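Side-chain contacts in P-granule scaffold (Caenorhabditis japonica, PDB 5W4A), which is a scaffold of germ (P) granules and probably takes part in granule assembly and mRNA repression: residues 192-195 against 196-200; 199-202 against 203-206. All coordinates share one frame; numbering follows the deposited sequence. Where two conformers were deposited one is given.

Both contacts are local and lie on one run of chain near the C-terminal end of the domain. Interaction 1 (192-195 with 196-200) comes first, within helix 187-201. Interaction 2 (199-202 with 203-206) follows where that helix gives way to the loop before helix 206-213. The two share Asn199 and Arg200, and their centres are about 9 Å apart. They lie on the same side of the chain's centre, interaction 2 farther out. Together they trace a helix and the turn that leads into its successor. Interaction 1 also meets the second subunit, whereas no other chain of the assembly touches interaction 2.

Interaction 1 of 2, residues 192-195 against 196-200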
loop_
_atom_site.group_PDB
_atom_site.type_symbol
_atom_site.label_atom_id
_atom_site.label_comp_id
_atom_site.label_asym_id
_atom_site.label_seq_id
_atom_site.Cartn_x
_atom_site.Cartn_y
_atom_site.Cartn_z
ATOM N N VAL C 192 3.278 -6.904 15.098
ATOM C CA VAL C 192 2.803 -7.596 13.912
ATOM C C VAL C 192 3.919 -7.708 12.856
ATOM O O VAL C 192 4.107 -8.763 12.230
ATOM C CB VAL C 192 1.551 -6.899 13.340
ATOM C CG1 VAL C 192 1.142 -7.562 12.028
ATOM C CG2 VAL C 192 0.419 -6.907 14.362
ATOM N N ILE C 193 4.654 -6.615 12.616
ATOM C CA ILE C 193 5.750 -6.623 11.655
ATOM C C ILE C 193 6.801 -7.646 12.066
ATOM O O ILE C 193 7.274 -8.433 11.239
ATOM C CB ILE C 193 6.373 -5.224 11.521
ATOM C CG1 ILE C 193 5.347 -4.252 10.944
ATOM C CG2 ILE C 193 7.618 -5.253 10.620
ATOM C CD1 ILE C 193 5.807 -2.810 10.874
ATOM N N ARG C 194 7.185 -7.609 13.334
ATOM C CA ARG C 194 8.141 -8.585 13.867
ATOM C C ARG C 194 7.645 -10.003 13.644
ATOM O O ARG C 194 8.391 -10.875 13.179
ATOM C CB ARG C 194 8.371 -8.327 15.339
ATOM C CG ARG C 194 9.410 -9.255 15.999
ATOM C CD ARG C 194 9.505 -8.981 17.499
ATOM N NE ARG C 194 10.070 -7.667 17.829
ATOM C CZ ARG C 194 9.411 -6.639 18.391
ATOM N NH1 ARG C 194 8.121 -6.723 18.723
ATOM N NH2 ARG C 194 10.058 -5.501 18.632
ATOM N N ASP C 195 6.379 -10.258 13.968
ATOM C CA ASP C 195 5.836 -11.602 13.812
ATOM C C ASP C 195 5.773 -12.036 12.354
ATOM O O ASP C 195 6.018 -13.209 12.059
ATOM C CB ASP C 195 4.467 -11.698 14.479
ATOM C CG ASP C 195 4.565 -11.767 15.998
ATOM O OD1 ASP C 195 5.676 -12.013 16.529
ATOM O OD2 ASP C 195 3.535 -11.556 16.682
ATOM N N ASN C 196 5.472 -11.115 11.415
ATOM C CA ASN C 196 5.538 -11.438 9.989
ATOM C C ASN C 196 6.941 -11.897 9.588
ATOM O O ASN C 196 7.105 -12.880 8.862
ATOM C CB ASN C 196 5.150 -10.235 9.133
ATOM C CG ASN C 196 3.674 -9.920 9.201
ATOM O OD1 ASN C 196 2.849 -10.681 9.753
ATOM N ND2 ASN C 196 3.324 -8.764 8.631
ATOM N N PHE C 197 7.960 -11.180 10.053
ATOM C CA PHE C 197 9.336 -11.574 9.764
ATOM C C PHE C 197 9.677 -12.909 10.428
ATOM O O PHE C 197 10.222 -13.812 9.764
ATOM C CB PHE C 197 10.298 -10.477 10.220
ATOM C CG PHE C 197 11.741 -10.840 10.037
ATOM C CD1 PHE C 197 12.173 -11.400 8.850
ATOM C CD2 PHE C 197 12.659 -10.579 11.023
ATOM C CE1 PHE C 197 13.524 -11.769 8.665
ATOM C CE2 PHE C 197 14.018 -10.920 10.824
ATOM C CZ PHE C 197 14.422 -11.498 9.643
ATOM N N LEU C 198 9.345 -13.055 11.719
ATOM C CA LEU C 198 9.593 -14.325 12.419
ATOM C C LEU C 198 8.906 -15.505 11.715
ATOM O O LEU C 198 9.444 -16.632 11.697
ATOM C CB LEU C 198 9.144 -14.219 13.885
ATOM C CG LEU C 198 9.962 -13.325 14.815
ATOM C CD1 LEU C 198 9.299 -13.014 16.134
ATOM C CD2 LEU C 198 11.330 -14.018 15.095
ATOM N N ASN C 199 7.735 -15.289 11.111
ATOM C CA ASN C 199 7.056 -16.382 10.426
ATOM C C ASN C 199 7.899 -16.928 9.281
ATOM O O ASN C 199 7.881 -18.134 9.010
ATOM C CB ASN C 199 5.679 -15.918 9.932
ATOM C CG ASN C 199 4.970 -16.971 9.102
ATOM O OD1 ASN C 199 4.544 -18.002 9.622
ATOM N ND2 ASN C 199 4.840 -16.717 7.810
ATOM N N ARG C 200 8.645 -16.064 8.595
ATOM C CA ARG C 200 9.553 -16.543 7.576
ATOM C C ARG C 200 10.786 -17.165 8.219
ATOM O O ARG C 200 11.248 -18.222 7.778
ATOM C CB ARG C 200 9.971 -15.415 6.634
ATOM C CG ARG C 200 8.849 -14.808 5.790
ATOM C CD ARG C 200 8.342 -15.755 4.655
ATOM N NE ARG C 200 9.396 -16.401 3.861
ATOM C CZ ARG C 200 9.968 -15.896 2.760
ATOM N NH1 ARG C 200 9.633 -14.694 2.270
ATOM N NH2 ARG C 200 10.895 -16.605 2.130
#
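Asn196 packs back against Val192, one helical turn earlier. Asn196 N donates to Val192 O at 2.8 Å. With CG beside its own backbone N (chi1 -71°), the amide carbon, Asn196 CG, comes to 3.3 Å from the same Val192 O. Asn196 ND2 is 4.2 Å from Val192 CG1. The amide nitrogen is spoken for elsewhere: it bonds Asp169 OD2 and Leu132 O of the second subunit, which holds the group between two chains.

Phe197 N bonds Ile193 O at 3.1 Å. The ring swings away from 192-195. It meets Phe170, with the ring planes at about 45°, and touches Phe48 and Ile212.

Leu198 packs its side chain against Arg194 and Asp195. Its N-H points nearly straight at Arg194 O. Its side chain lies alongside that of Arg194 and runs the same way, with Leu198 CD1 3.8 Å from Arg194 CG. Leu198 CD1 is also 3.8 Å from Asp195 OD1, so this methyl sits beside both residues. The Arg194 guanidinium reaches Tyr173 OH through NE and Glu182 through NH2, the latter a salt bridge.

Asn199 N closes the series on Asp195 O at 2.9 Å, in a less straight bond (145° at the hydrogen).

The Phe197 and Leu198 side packs on helix 206-213, while Val192, Ile193 and Asn196 meet the second subunit. The four successive i to i+4 backbone bonds mark a regular alpha-helix, with one side on a neighbouring helix and another at the subunit interface.

Interaction 2 of 2, residues 199-202 against 203-206; sequences NRLD and QTKP
Leu201 O takes two backbone bonds from the residues that follow it. Lys205 N is 2.9 Å from Leu201 O and lies in the carbonyl plane, an i to i+4 bond. Thr204 N is 3.0 Å from Leu201 O and lies well above that plane, an i to i+3 bond. Gln203 N gives a further i to i+3 bond to Arg200 O, 3.2 Å long and also from above the carbonyl plane. Bonds of i to i+3 thus occur alongside the i to i+4 bond.

One water joins the segments through polar groups. It is bonded to Asn199 O at 2.7 Å, probably as donor, and accepts from Gln203 NE2 at 3.0 Å. The bend at chi2 (-60°) puts the Gln203 amide where NE2 meets the water.

Apolar contact is slight. Leu201 CD2 meets Lys205 CB at 4.1 Å, where the two side chains cross at a slant. Separately, Pro206 CG is in van der Waals contact with a carbonyl oxygen, 4.0 Å from Asp202 O.

Other polar ends have partners outside the two segments: Asp202 forms a salt bridge with Arg213, Arg200 another with Glu10, and Thr204 OG1 bonds Leu12 O, between strands 9-11 and 14-16. Lys205 is the N-cap residue of helix 206-213, and Leu201 packs on that helix through Leu208, Ala209 and Ile212, so the turn folds it back against helix 187-201.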
loop_
_atom_site.group_PDB
_atom_site.type_symbol
_atom_site.label_atom_id
_atom_site.label_comp_id
_atom_site.label_asym_id
_atom_site.label_seq_id
_atom_site.Cartn_x
_atom_site.Cartn_y
_atom_site.Cartn_z
ATOM N N ASN C 199 7.735 -15.289 11.111
ATOM C CA ASN C 199 7.056 -16.382 10.426
ATOM C C ASN C 199 7.899 -16.928 9.281
ATOM O O ASN C 199 7.881 -18.134 9.010
ATOM C CB ASN C 199 5.679 -15.918 9.932
ATOM C CG ASN C 199 4.970 -16.971 9.102
ATOM O OD1 ASN C 199 4.544 -18.002 9.622
ATOM N ND2 ASN C 199 4.840 -16.717 7.810
ATOM N N ARG C 200 8.645 -16.064 8.595
ATOM C CA ARG C 200 9.553 -16.543 7.576
ATOM C C ARG C 200 10.786 -17.165 8.219
ATOM O O ARG C 200 11.248 -18.222 7.778
ATOM C CB ARG C 200 9.971 -15.415 6.634
ATOM C CG ARG C 200 8.849 -14.808 5.790
ATOM C CD ARG C 200 8.342 -15.755 4.655
ATOM N NE ARG C 200 9.396 -16.401 3.861
ATOM C CZ ARG C 200 9.968 -15.896 2.760
ATOM N NH1 ARG C 200 9.633 -14.694 2.270
ATOM N NH2 ARG C 200 10.895 -16.605 2.130
ATOM N N LEU C 201 11.325 -16.537 9.260
ATOM C CA LEU C 201 12.540 -17.054 9.891
ATOM C C LEU C 201 12.324 -18.407 10.525
ATOM O O LEU C 201 13.239 -19.241 10.554
ATOM C CB LEU C 201 13.019 -16.115 10.984
ATOM C CG LEU C 201 13.900 -14.946 10.648
ATOM C CD1 LEU C 201 14.387 -14.393 11.986
ATOM C CD2 LEU C 201 15.075 -15.332 9.755
ATOM N N ASP C 202 11.161 -18.617 11.126
ATOM C CA ASP C 202 10.937 -19.892 11.786
ATOM C C ASP C 202 11.174 -21.067 10.836
ATOM O O ASP C 202 11.479 -22.166 11.306
ATOM C CB ASP C 202 9.531 -19.934 12.369
ATOM C CG ASP C 202 9.400 -19.125 13.653
ATOM O OD1 ASP C 202 10.392 -18.936 14.403
ATOM O OD2 ASP C 202 8.259 -18.697 13.932
ATOM N N GLN C 203 11.080 -20.861 9.516
ATOM C CA GLN C 203 11.264 -21.947 8.546
ATOM C C GLN C 203 12.690 -22.108 8.028
ATOM O O GLN C 203 12.988 -23.138 7.405
ATOM C CB GLN C 203 10.332 -21.741 7.355
ATOM C CG GLN C 203 8.883 -21.744 7.747
ATOM C CD GLN C 203 8.451 -23.072 8.403
ATOM O OE1 GLN C 203 8.942 -24.151 8.043
ATOM N NE2 GLN C 203 7.535 -22.989 9.373
ATOM N N THR C 204 13.575 -21.173 8.279
ATOM C CA THR C 204 14.894 -21.221 7.639
ATOM C C THR C 204 16.046 -21.034 8.607
ATOM O O THR C 204 17.112 -21.623 8.415
ATOM C CB THR C 204 14.936 -20.123 6.587
ATOM O OG1 THR C 204 14.736 -18.849 7.233
ATOM C CG2 THR C 204 13.854 -20.321 5.569
ATOM N N LYS C 205 15.866 -20.206 9.624
ATOM C CA LYS C 205 16.925 -19.843 10.561
ATOM C C LYS C 205 16.282 -19.726 11.926
ATOM O O LYS C 205 16.199 -18.646 12.521
ATOM C CB LYS C 205 17.642 -18.551 10.144
ATOM C CG LYS C 205 18.724 -18.730 9.068
ATOM C CD LYS C 205 19.642 -19.903 9.452
ATOM C CE LYS C 205 20.975 -20.009 8.726
ATOM N NZ LYS C 205 21.542 -21.393 9.039
ATOM N N PRO C 206 15.866 -20.862 12.493
ATOM C CA PRO C 206 15.281 -20.839 13.838
ATOM C C PRO C 206 16.160 -20.201 14.889
ATOM O O PRO C 206 15.608 -19.628 15.827
ATOM C CB PRO C 206 15.041 -22.328 14.149
ATOM C CG PRO C 206 15.113 -23.027 12.864
ATOM C CD PRO C 206 16.020 -22.225 11.975
HETATM O O HOH W 1 6.554 -20.284 10.062
#